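Long-range contacts in iron-sulfur cluster co-chaperone protein HscB (Homo sapiens, PDB 3BVO), which acts as a mitochondrial co-chaperone in iron-sulfur cluster assembly, interacting with ISCU and HSPA9, and is required for cluster incorporation into the succinate dehydrogenase subunit SDHB: residues W14-P19 with F28-C33; R34-P39 with E90-L95; R43-L48 with N97-T102; L48-R53 with Q63-Q68. One frame throughout, in Å; residues are numbered along the deposited sequence.

Contact 1 (W14-P19 with F28-C33); sequences WNCGGP and FFCPQC. With ZN (zinc ion), chain C.
C16 and C33 face each other with their CA atoms 6.9 Å apart, and the CA atoms of G18 and Q32 lie at much the same separation, in two segments that form neither regular helix nor strand. A zinc ion holds them together in a tetracysteine site made of two Cys-X-X-Cys pairs: C13 with C16, and C30 with C33. Residues 14-16 take helical backbone angles; G17 then turns to a phi of 96°, which a glycine adopts more readily than other residues. From the first segment C16 SG binds the metal at 2.3 Å, and from the second C30 SG and C33 SG do the same; C13 supplies the fourth thiolate. The two sulfurs of 28-33 arrive by different torsions. C30 SG stands anti to the backbone N (chi1 172°), whereas C33 SG sits between the backbone N and the carbonyl carbon (chi1 76°). Cysteine suits all of these places because its soft thiolate binds zinc tightly on a short side chain. Around the site, N15 lays its CB 3.7 Å from C33 SG. Q32 stretches beyond CG past the bare CA of G18, and crosses the side chain of P19 at about a right angle. Within the C30-C33 turn, the backbone N of Q32 points back to the metal-bound C30 SG, a weak N-H...S hydrogen bond of 3.2 Å.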
# COMPACT_ATOMS: atom_id res chain seq x y z
N TRP A 14 0.65 26.37 -14.87
CA TRP A 14 0.68 26.16 -16.33
C TRP A 14 -0.23 27.13 -17.08
O TRP A 14 -0.08 27.30 -18.29
CB TRP A 14 0.34 24.71 -16.69
CG TRP A 14 -1.08 24.31 -16.42
CD1 TRP A 14 -1.57 23.70 -15.28
CD2 TRP A 14 -2.21 24.46 -17.30
NE1 TRP A 14 -2.92 23.48 -15.40
CE2 TRP A 14 -3.34 23.93 -16.63
CE3 TRP A 14 -2.37 25.00 -18.59
CZ2 TRP A 14 -4.62 23.92 -17.21
CZ3 TRP A 14 -3.63 24.98 -19.17
CH2 TRP A 14 -4.74 24.45 -18.48
N ASN A 15 -1.16 27.76 -16.35
CA ASN A 15 -2.06 28.75 -16.93
C ASN A 15 -1.62 30.19 -16.69
O ASN A 15 -1.53 30.96 -17.64
CB ASN A 15 -3.49 28.54 -16.44
CG ASN A 15 -4.53 28.84 -17.51
OD1 ASN A 15 -4.20 28.99 -18.69
ND2 ASN A 15 -5.79 28.92 -17.11
N CYS A 16 -1.35 30.55 -15.43
CA CYS A 16 -0.94 31.92 -15.06
C CYS A 16 0.55 32.11 -15.18
O CYS A 16 1.01 33.10 -15.74
CB CYS A 16 -1.24 32.23 -13.59
SG CYS A 16 -2.86 31.89 -12.96
N GLY A 17 1.30 31.18 -14.61
CA GLY A 17 2.68 31.44 -14.25
C GLY A 17 2.72 31.84 -12.79
O GLY A 17 3.77 32.25 -12.29
N GLY A 18 1.57 31.73 -12.12
CA GLY A 18 1.44 32.03 -10.70
C GLY A 18 2.36 31.14 -9.88
O GLY A 18 2.39 29.93 -10.08
N PRO A 19 3.14 31.75 -8.97
CA PRO A 19 4.14 31.00 -8.22
C PRO A 19 3.50 30.04 -7.23
O PRO A 19 2.54 30.41 -6.54
CB PRO A 19 4.91 32.09 -7.47
CG PRO A 19 4.53 33.38 -8.15
CD PRO A 19 3.14 33.17 -8.59
N PHE A 28 -3.71 21.40 -5.23
CA PHE A 28 -4.53 20.89 -6.31
C PHE A 28 -4.96 21.98 -7.29
O PHE A 28 -4.88 21.80 -8.50
CB PHE A 28 -5.76 20.16 -5.76
CG PHE A 28 -5.42 18.94 -4.94
CD1 PHE A 28 -4.70 17.89 -5.49
CD2 PHE A 28 -5.87 18.84 -3.63
CE1 PHE A 28 -4.39 16.77 -4.73
CE2 PHE A 28 -5.57 17.72 -2.86
CZ PHE A 28 -4.83 16.68 -3.42
N PHE A 29 -5.42 23.12 -6.77
CA PHE A 29 -5.92 24.17 -7.62
C PHE A 29 -5.16 25.46 -7.48
O PHE A 29 -4.72 25.81 -6.40
CB PHE A 29 -7.40 24.39 -7.36
CG PHE A 29 -8.24 23.21 -7.68
CD1 PHE A 29 -8.55 22.90 -9.00
CD2 PHE A 29 -8.71 22.38 -6.66
CE1 PHE A 29 -9.34 21.79 -9.31
CE2 PHE A 29 -9.49 21.27 -6.96
CZ PHE A 29 -9.81 20.97 -8.29
N CYS A 30 -5.01 26.17 -8.59
CA CYS A 30 -4.34 27.45 -8.60
C CYS A 30 -5.18 28.51 -7.91
O CYS A 30 -6.31 28.75 -8.32
CB CYS A 30 -4.08 27.87 -10.03
SG CYS A 30 -3.47 29.54 -10.19
N PRO A 31 -4.65 29.13 -6.86
CA PRO A 31 -5.47 30.14 -6.20
C PRO A 31 -5.81 31.34 -7.09
O PRO A 31 -6.74 32.09 -6.77
CB PRO A 31 -4.61 30.58 -5.00
CG PRO A 31 -3.24 30.13 -5.30
CD PRO A 31 -3.36 28.93 -6.19
N GLN A 32 -5.08 31.49 -8.18
CA GLN A 32 -5.16 32.69 -9.01
C GLN A 32 -6.10 32.53 -10.18
O GLN A 32 -6.71 33.50 -10.61
CB GLN A 32 -3.78 33.09 -9.52
CG GLN A 32 -2.78 33.45 -8.43
CD GLN A 32 -1.53 34.14 -8.97
OE1 GLN A 32 -1.36 34.29 -10.18
NE2 GLN A 32 -0.66 34.56 -8.06
N CYS A 33 -6.21 31.30 -10.69
CA CYS A 33 -7.00 31.01 -11.90
C CYS A 33 -7.90 29.76 -11.83
O CYS A 33 -8.64 29.46 -12.78
CB CYS A 33 -6.07 30.95 -13.13
SG CYS A 33 -5.10 29.44 -13.26
ZN ZN C . -2.95 29.64 -12.43

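Contact 2 (R34-P39 with E90-L95); sequences RALQAP and EKHSTL
K91 touches P39 only with the base of its side chain, CB lying 4.1 Å from P39 CG, while the extended remainder turns from segment 34-39. One residue on along helix 83-104, H92 carries the contact. Its CG stands anti to its own carbonyl carbon (chi1 -84°), and the ring beyond reaches the loop. H92 NE2 donates to Q37 O at 2.7 Å with an N-H...O angle of 153°; the acceptor lies near the ring plane, at its edge. P39 covers one face of the same ring: its CG sits over the centre, 3.4 Å from the H92 ring centroid, in a CH-pi contact. L36 CD2 meets H92 CD2 tip to tip at 3.7 Å. A histidine suits this place because one flat ring offers both an N-H at its rim and a face for proline. One turn later, L95 brings CD1 against P39 CB, adding an apolar contact. Q37 bends its side chain away from the helix, to about 5 Å from the zinc ion, and its NE2 donates to A35 O. The contact thus docks the loop that follows the last zinc-binding cysteine, C33, onto a long helix of the J domain.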
# COMPACT_ATOMS: atom_id res chain seq x y z
N ARG A 34 -7.83 29.04 -10.71
CA ARG A 34 -8.71 27.91 -10.41
C ARG A 34 -8.40 26.64 -11.21
O ARG A 34 -9.09 25.62 -11.06
CB ARG A 34 -10.18 28.31 -10.55
CG ARG A 34 -11.13 27.69 -9.52
CD ARG A 34 -12.54 28.20 -9.74
NE ARG A 34 -13.55 27.23 -9.37
CZ ARG A 34 -14.58 27.47 -8.57
NH1 ARG A 34 -14.78 28.67 -8.05
NH2 ARG A 34 -15.44 26.50 -8.28
N ALA A 35 -7.36 26.69 -12.04
CA ALA A 35 -6.94 25.56 -12.88
C ALA A 35 -6.35 24.40 -12.06
O ALA A 35 -5.68 24.61 -11.04
CB ALA A 35 -5.94 26.02 -13.91
N LEU A 36 -6.60 23.16 -12.51
CA LEU A 36 -6.09 21.99 -11.81
C LEU A 36 -4.63 21.83 -12.15
O LEU A 36 -4.27 21.81 -13.32
CB LEU A 36 -6.87 20.73 -12.21
CG LEU A 36 -6.46 19.43 -11.49
CD1 LEU A 36 -7.33 19.16 -10.29
CD2 LEU A 36 -6.52 18.24 -12.41
N GLN A 37 -3.80 21.71 -11.12
CA GLN A 37 -2.35 21.73 -11.31
C GLN A 37 -1.79 20.34 -11.56
O GLN A 37 -2.44 19.33 -11.27
CB GLN A 37 -1.67 22.36 -10.09
CG GLN A 37 -2.20 23.71 -9.72
CD GLN A 37 -1.93 24.73 -10.79
OE1 GLN A 37 -0.80 25.18 -10.95
NE2 GLN A 37 -2.96 25.11 -11.54
N ALA A 38 -0.59 20.31 -12.14
CA ALA A 38 0.16 19.06 -12.29
C ALA A 38 0.45 18.47 -10.91
O ALA A 38 0.78 19.19 -9.97
CB ALA A 38 1.43 19.30 -13.07
N PRO A 39 0.30 17.15 -10.76
CA PRO A 39 0.52 16.58 -9.43
C PRO A 39 2.00 16.62 -9.05
O PRO A 39 2.87 16.50 -9.92
CB PRO A 39 0.04 15.14 -9.57
CG PRO A 39 -0.70 15.08 -10.88
CD PRO A 39 -0.08 16.12 -11.74
N GLU A 90 -6.77 12.88 -14.93
CA GLU A 90 -6.43 11.47 -15.07
C GLU A 90 -5.16 11.12 -14.27
O GLU A 90 -5.13 10.13 -13.53
CB GLU A 90 -6.28 11.12 -16.56
CG GLU A 90 -5.51 9.84 -16.88
CD GLU A 90 -6.37 8.61 -16.81
OE1 GLU A 90 -6.74 8.19 -15.69
OE2 GLU A 90 -6.67 8.04 -17.88
N LYS A 91 -4.12 11.94 -14.39
CA LYS A 91 -2.89 11.67 -13.65
C LYS A 91 -3.15 11.60 -12.14
O LYS A 91 -2.93 10.54 -11.55
CB LYS A 91 -1.77 12.64 -14.02
CG LYS A 91 -1.25 12.40 -15.43
CD LYS A 91 0.01 13.19 -15.79
CE LYS A 91 0.50 12.78 -17.19
NZ LYS A 91 1.85 13.31 -17.52
N HIS A 92 -3.64 12.69 -11.55
CA HIS A 92 -4.05 12.76 -10.14
C HIS A 92 -4.86 11.53 -9.70
O HIS A 92 -4.48 10.84 -8.75
CB HIS A 92 -4.92 14.00 -9.89
CG HIS A 92 -4.16 15.25 -9.64
ND1 HIS A 92 -3.49 15.50 -8.46
CD2 HIS A 92 -3.99 16.36 -10.40
CE1 HIS A 92 -2.92 16.69 -8.51
NE2 HIS A 92 -3.20 17.23 -9.68
N SER A 93 -5.98 11.27 -10.40
CA SER A 93 -6.92 10.19 -10.04
C SER A 93 -6.26 8.80 -9.97
O SER A 93 -6.57 8.00 -9.07
CB SER A 93 -8.10 10.16 -11.01
OG SER A 93 -9.23 9.58 -10.40
N THR A 94 -5.36 8.53 -10.92
CA THR A 94 -4.48 7.37 -10.88
C THR A 94 -3.64 7.36 -9.61
O THR A 94 -3.60 6.34 -8.92
CB THR A 94 -3.54 7.29 -12.11
OG1 THR A 94 -4.30 7.46 -13.32
CG2 THR A 94 -2.81 5.94 -12.15
N LEU A 95 -2.97 8.47 -9.30
CA LEU A 95 -2.10 8.51 -8.11
C LEU A 95 -2.95 8.25 -6.88
O LEU A 95 -2.60 7.43 -6.04
CB LEU A 95 -1.36 9.84 -7.95
CG LEU A 95 -0.36 10.35 -8.99
CD1 LEU A 95 -0.13 11.83 -8.79
CD2 LEU A 95 0.97 9.60 -8.93

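Contact 3 (R43-L48 with N97-T102); sequences RDYFSL and NDAYKT
Y45 lies with one ring face on the backbone of helix 83-104, at the spot where A99 has no bulk to hold it off. A99 CA is 3.5 Å from the centroid of the Y45 ring and 14° off the ring normal, a CH-pi contact over the centre, and the methyl CB reaches Y45 CD1 at the rim. The small alanine lets the helices come close: the CA atoms of Y45 and A99 are 4.9 Å apart. L48, one turn along helix 45-48, rests its CD2 on the same A99 CB at 4.0 Å. Toward the outer end of the ring, the hydroxyl of Y45 lies beside D98 CB. The T102 side chain crosses that of Y45 at about a right angle, its OG1 3.5 Å from Y45 CE2. In the next shell, T102 OG1 is fixed by donating to D98 O. D44 caps the short helix, its OD1 accepting from S47 N at 2.8 Å. R43 grips S47 side-on through its NE and NH1, NE to S47 OG and NH1 to S47 O, and NH1 also has a salt bridge to D26. Outside the two segments, Y112 of helix 106-116 stacks with the Y45 ring, and its hydroxyl is hydrogen-bonded to Y45 N. A short first helix laid against the second long helix of an antiparallel helical hairpin, here 83-104 after 59-73, is characteristic of the J-domain fold.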
# COMPACT_ATOMS: atom_id res chain seq x y z
N ARG A 43 5.56 14.20 -3.70
CA ARG A 43 4.61 13.97 -2.62
C ARG A 43 4.40 12.49 -2.37
O ARG A 43 3.95 11.77 -3.27
CB ARG A 43 3.28 14.63 -2.94
CG ARG A 43 2.31 14.59 -1.79
CD ARG A 43 1.14 15.53 -1.99
NE ARG A 43 0.30 15.58 -0.79
CZ ARG A 43 -0.83 16.27 -0.68
NH1 ARG A 43 -1.52 16.24 0.46
NH2 ARG A 43 -1.29 16.97 -1.71
N ASP A 44 4.72 12.03 -1.16
CA ASP A 44 4.56 10.62 -0.83
C ASP A 44 3.09 10.29 -0.60
O ASP A 44 2.23 11.19 -0.51
CB ASP A 44 5.44 10.23 0.37
CG ASP A 44 4.83 10.61 1.73
OD1 ASP A 44 3.63 10.31 1.97
OD2 ASP A 44 5.56 11.17 2.58
N TYR A 45 2.78 9.00 -0.50
CA TYR A 45 1.41 8.55 -0.33
C TYR A 45 0.78 8.93 1.02
O TYR A 45 -0.41 9.24 1.09
CB TYR A 45 1.32 7.04 -0.55
CG TYR A 45 1.49 6.57 -1.99
CD1 TYR A 45 1.20 7.40 -3.07
CD2 TYR A 45 1.88 5.26 -2.25
CE1 TYR A 45 1.32 6.95 -4.36
CE2 TYR A 45 2.01 4.81 -3.53
CZ TYR A 45 1.73 5.65 -4.59
OH TYR A 45 1.87 5.17 -5.87
N PHE A 46 1.56 8.91 2.10
CA PHE A 46 1.01 9.26 3.40
C PHE A 46 0.54 10.71 3.43
O PHE A 46 -0.48 11.04 4.04
CB PHE A 46 2.04 9.00 4.50
CG PHE A 46 2.32 7.54 4.72
CD1 PHE A 46 1.44 6.76 5.48
CD2 PHE A 46 3.44 6.94 4.16
CE1 PHE A 46 1.68 5.42 5.68
CE2 PHE A 46 3.69 5.59 4.35
CZ PHE A 46 2.80 4.82 5.10
N SER A 47 1.30 11.56 2.74
CA SER A 47 0.97 12.97 2.64
C SER A 47 -0.29 13.13 1.81
O SER A 47 -1.23 13.84 2.21
CB SER A 47 2.13 13.74 2.00
OG SER A 47 1.70 15.02 1.57
N LEU A 48 -0.31 12.47 0.65
CA LEU A 48 -1.45 12.56 -0.26
C LEU A 48 -2.70 12.04 0.40
O LEU A 48 -3.78 12.51 0.11
CB LEU A 48 -1.18 11.81 -1.57
CG LEU A 48 -2.28 11.77 -2.64
CD1 LEU A 48 -2.56 13.14 -3.19
CD2 LEU A 48 -1.92 10.84 -3.77
N ASN A 97 -5.65 6.61 -6.54
CA ASN A 97 -5.89 5.17 -6.47
C ASN A 97 -4.70 4.41 -5.93
O ASN A 97 -4.86 3.56 -5.05
CB ASN A 97 -6.28 4.61 -7.84
CG ASN A 97 -7.66 5.03 -8.27
OD1 ASN A 97 -8.52 5.35 -7.44
ND2 ASN A 97 -7.88 5.04 -9.58
N ASP A 98 -3.50 4.70 -6.45
CA ASP A 98 -2.30 3.99 -6.03
C ASP A 98 -2.13 4.11 -4.53
O ASP A 98 -2.24 3.12 -3.81
CB ASP A 98 -1.06 4.53 -6.73
CG ASP A 98 -1.01 4.15 -8.19
OD1 ASP A 98 -1.68 3.18 -8.60
OD2 ASP A 98 -0.27 4.84 -8.93
N ALA A 99 -1.89 5.33 -4.07
CA ALA A 99 -1.82 5.63 -2.65
C ALA A 99 -2.88 4.83 -1.86
O ALA A 99 -2.56 4.03 -0.98
CB ALA A 99 -1.98 7.12 -2.43
N TYR A 100 -4.14 5.02 -2.20
CA TYR A 100 -5.16 4.36 -1.43
C TYR A 100 -4.93 2.84 -1.30
O TYR A 100 -4.79 2.33 -0.18
CB TYR A 100 -6.55 4.64 -2.00
CG TYR A 100 -7.61 3.91 -1.25
CD1 TYR A 100 -7.83 4.17 0.12
CD2 TYR A 100 -8.39 2.93 -1.87
CE1 TYR A 100 -8.82 3.49 0.84
CE2 TYR A 100 -9.39 2.25 -1.16
CZ TYR A 100 -9.59 2.54 0.19
OH TYR A 100 -10.56 1.88 0.91
N LYS A 101 -4.88 2.14 -2.44
CA LYS A 101 -4.61 0.69 -2.45
C LYS A 101 -3.35 0.35 -1.64
O LYS A 101 -3.39 -0.55 -0.79
CB LYS A 101 -4.49 0.15 -3.89
CG LYS A 101 -5.68 0.52 -4.80
CD LYS A 101 -5.86 -0.43 -5.99
CE LYS A 101 -6.58 -1.74 -5.59
NZ LYS A 101 -7.10 -2.53 -6.75
N THR A 102 -2.26 1.08 -1.88
CA THR A 102 -1.00 0.87 -1.20
C THR A 102 -1.12 0.97 0.33
O THR A 102 -0.62 0.11 1.06
CB THR A 102 0.05 1.88 -1.67
OG1 THR A 102 0.14 1.84 -3.09
CG2 THR A 102 1.42 1.60 -1.06

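Contact 4 (L48-R53 with Q63-Q68); sequences LMDCNR and QHRYQQ
M49 and R65 form the dense part of this contact, with CA atoms 6.1 Å apart. The methionine, present here as selenomethionine, bends at chi2 and chi3 and lays SE 4.0 Å from R65 CG, the two chains crossing at a slant. R65 CD passes M49 O at 3.5 Å, and the edge of the guanidinium meets M49 C and D50 N near its plane. Arginine suits this buried place because its long methylene stem can pack against M49 while the charged end goes on to a partner; here NH1 makes a salt bridge with D26. L48 O also approaches NH2, but at an angle too poor for a hydrogen bond. The solvent side is looser. D50 is exposed, and although its CB borders the guanidinium, OD1 stays 4.7 Å from R65 NH2, with the carboxylate and guanidinium planes 81° apart. The backbone of D50, with a phi of 53°, makes it the C-prime residue of a Schellman motif closing helix 45-48, C51 N pairing with F46 O and D50 N with S47 O. The turn lies over helix 59-73, while M49 also touches V96, A99 and L103 of helix 83-104, at the junction of the three helices.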
# COMPACT_ATOMS: atom_id res chain seq x y z
N LEU A 48 -0.31 12.47 0.65
CA LEU A 48 -1.45 12.56 -0.26
C LEU A 48 -2.70 12.04 0.40
O LEU A 48 -3.78 12.51 0.11
CB LEU A 48 -1.18 11.81 -1.57
CG LEU A 48 -2.28 11.77 -2.64
CD1 LEU A 48 -2.56 13.14 -3.19
CD2 LEU A 48 -1.92 10.84 -3.77
N MSE A 49 -2.56 11.08 1.29
CA MSE A 49 -3.71 10.53 1.97
C MSE A 49 -3.92 11.20 3.31
O MSE A 49 -4.76 10.76 4.10
CB MSE A 49 -3.57 9.02 2.12
CG MSE A 49 -3.77 8.29 0.79
SE MSE A 49 -5.61 8.50 0.09
CE MSE A 49 -5.14 8.85 -1.76
N ASP A 50 -3.16 12.27 3.54
CA ASP A 50 -3.25 13.10 4.75
C ASP A 50 -3.15 12.33 6.06
O ASP A 50 -4.09 12.33 6.86
CB ASP A 50 -4.53 13.93 4.73
CG ASP A 50 -4.57 14.95 5.83
OD1 ASP A 50 -3.54 15.64 6.01
OD2 ASP A 50 -5.60 15.04 6.52
N CYS A 51 -2.02 11.66 6.28
CA CYS A 51 -1.74 10.99 7.56
C CYS A 51 -0.23 10.82 7.78
O CYS A 51 0.56 11.01 6.84
CB CYS A 51 -2.48 9.65 7.65
SG CYS A 51 -2.23 8.54 6.24
N ASN A 52 0.18 10.50 9.00
CA ASN A 52 1.62 10.38 9.31
C ASN A 52 2.27 9.16 8.68
O ASN A 52 1.66 8.08 8.58
CB ASN A 52 1.84 10.31 10.83
CG ASN A 52 1.01 11.32 11.59
OD1 ASN A 52 0.62 12.36 11.05
ND2 ASN A 52 0.73 11.02 12.86
N ARG A 53 3.53 9.31 8.26
CA ARG A 53 4.34 8.15 7.93
C ARG A 53 4.31 7.21 9.15
O ARG A 53 4.94 7.49 10.17
CB ARG A 53 5.76 8.56 7.61
CG ARG A 53 5.90 9.38 6.36
CD ARG A 53 7.35 9.70 6.09
NE ARG A 53 7.51 10.35 4.80
CZ ARG A 53 8.68 10.47 4.16
NH1 ARG A 53 8.73 11.10 2.97
NH2 ARG A 53 9.80 9.97 4.69
N GLN A 63 -10.28 5.88 3.76
CA GLN A 63 -11.36 5.69 2.81
C GLN A 63 -12.11 7.02 2.58
O GLN A 63 -12.50 7.34 1.46
CB GLN A 63 -12.29 4.61 3.35
CG GLN A 63 -13.20 3.95 2.32
CD GLN A 63 -14.27 3.08 2.97
OE1 GLN A 63 -14.07 2.50 4.03
NE2 GLN A 63 -15.42 2.99 2.32
N HIS A 64 -12.25 7.79 3.65
CA HIS A 64 -12.86 9.12 3.60
C HIS A 64 -12.03 10.10 2.74
O HIS A 64 -12.58 10.78 1.87
CB HIS A 64 -13.03 9.65 5.02
CG HIS A 64 -13.75 10.96 5.10
ND1 HIS A 64 -15.06 11.12 4.73
CD2 HIS A 64 -13.33 12.18 5.51
CE1 HIS A 64 -15.42 12.38 4.90
NE2 HIS A 64 -14.39 13.04 5.38
N ARG A 65 -10.72 10.16 3.00
CA ARG A 65 -9.82 10.98 2.20
C ARG A 65 -9.98 10.58 0.75
O ARG A 65 -10.19 11.43 -0.11
CB ARG A 65 -8.36 10.77 2.59
CG ARG A 65 -7.37 11.62 1.77
CD ARG A 65 -7.06 12.91 2.52
NE ARG A 65 -6.99 14.13 1.71
CZ ARG A 65 -5.87 14.75 1.37
NH1 ARG A 65 -5.93 15.86 0.66
NH2 ARG A 65 -4.68 14.28 1.71
N TYR A 66 -9.87 9.28 0.49
CA TYR A 66 -9.99 8.74 -0.85
C TYR A 66 -11.19 9.36 -1.59
O TYR A 66 -11.09 9.72 -2.76
CB TYR A 66 -10.12 7.21 -0.84
CG TYR A 66 -10.31 6.64 -2.23
CD1 TYR A 66 -9.24 6.59 -3.13
CD2 TYR A 66 -11.57 6.21 -2.66
CE1 TYR A 66 -9.42 6.09 -4.43
CE2 TYR A 66 -11.75 5.71 -3.95
CZ TYR A 66 -10.67 5.65 -4.83
OH TYR A 66 -10.85 5.16 -6.09
N GLN A 67 -12.30 9.49 -0.88
CA GLN A 67 -13.49 10.11 -1.45
C GLN A 67 -13.34 11.62 -1.67
O GLN A 67 -13.58 12.10 -2.78
CB GLN A 67 -14.72 9.80 -0.61
CG GLN A 67 -15.05 8.33 -0.56
CD GLN A 67 -15.84 7.98 0.66
OE1 GLN A 67 -16.72 8.74 1.07
NE2 GLN A 67 -15.52 6.85 1.28
N GLN A 68 -12.96 12.37 -0.64
CA GLN A 68 -12.74 13.81 -0.77
C GLN A 68 -11.98 14.11 -2.05
O GLN A 68 -12.39 14.96 -2.85
CB GLN A 68 -11.95 14.38 0.41
CG GLN A 68 -12.66 14.37 1.75
CD GLN A 68 -11.72 14.70 2.92
OE1 GLN A 68 -10.49 14.78 2.76
NE2 GLN A 68 -12.31 14.88 4.10

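How the contacts relate
Contact 1 holds the zinc ion, and the other three step away from it into the J domain. Contact 2 lies about 13 Å from contact 1, centre to centre, and is linked to it by the backbone bond of F28 O with Q37 N at 2.8 Å and probably by C30 N with A35 O at 3.0 Å. Contacts 2 and 3 both use helix 83-104, their centres about 14 Å apart. Contacts 3 and 4 share L48 and are only about 8 Å apart; Y66 OH and N97 OD1, 2.7 Å from each other, join their two long helices. F28 of contact 1 also packs on the J domain, its CZ 4.2 Å from L48 CD1, although the centres of contacts 3 and 4 are each about 24 Å from that of contact 1.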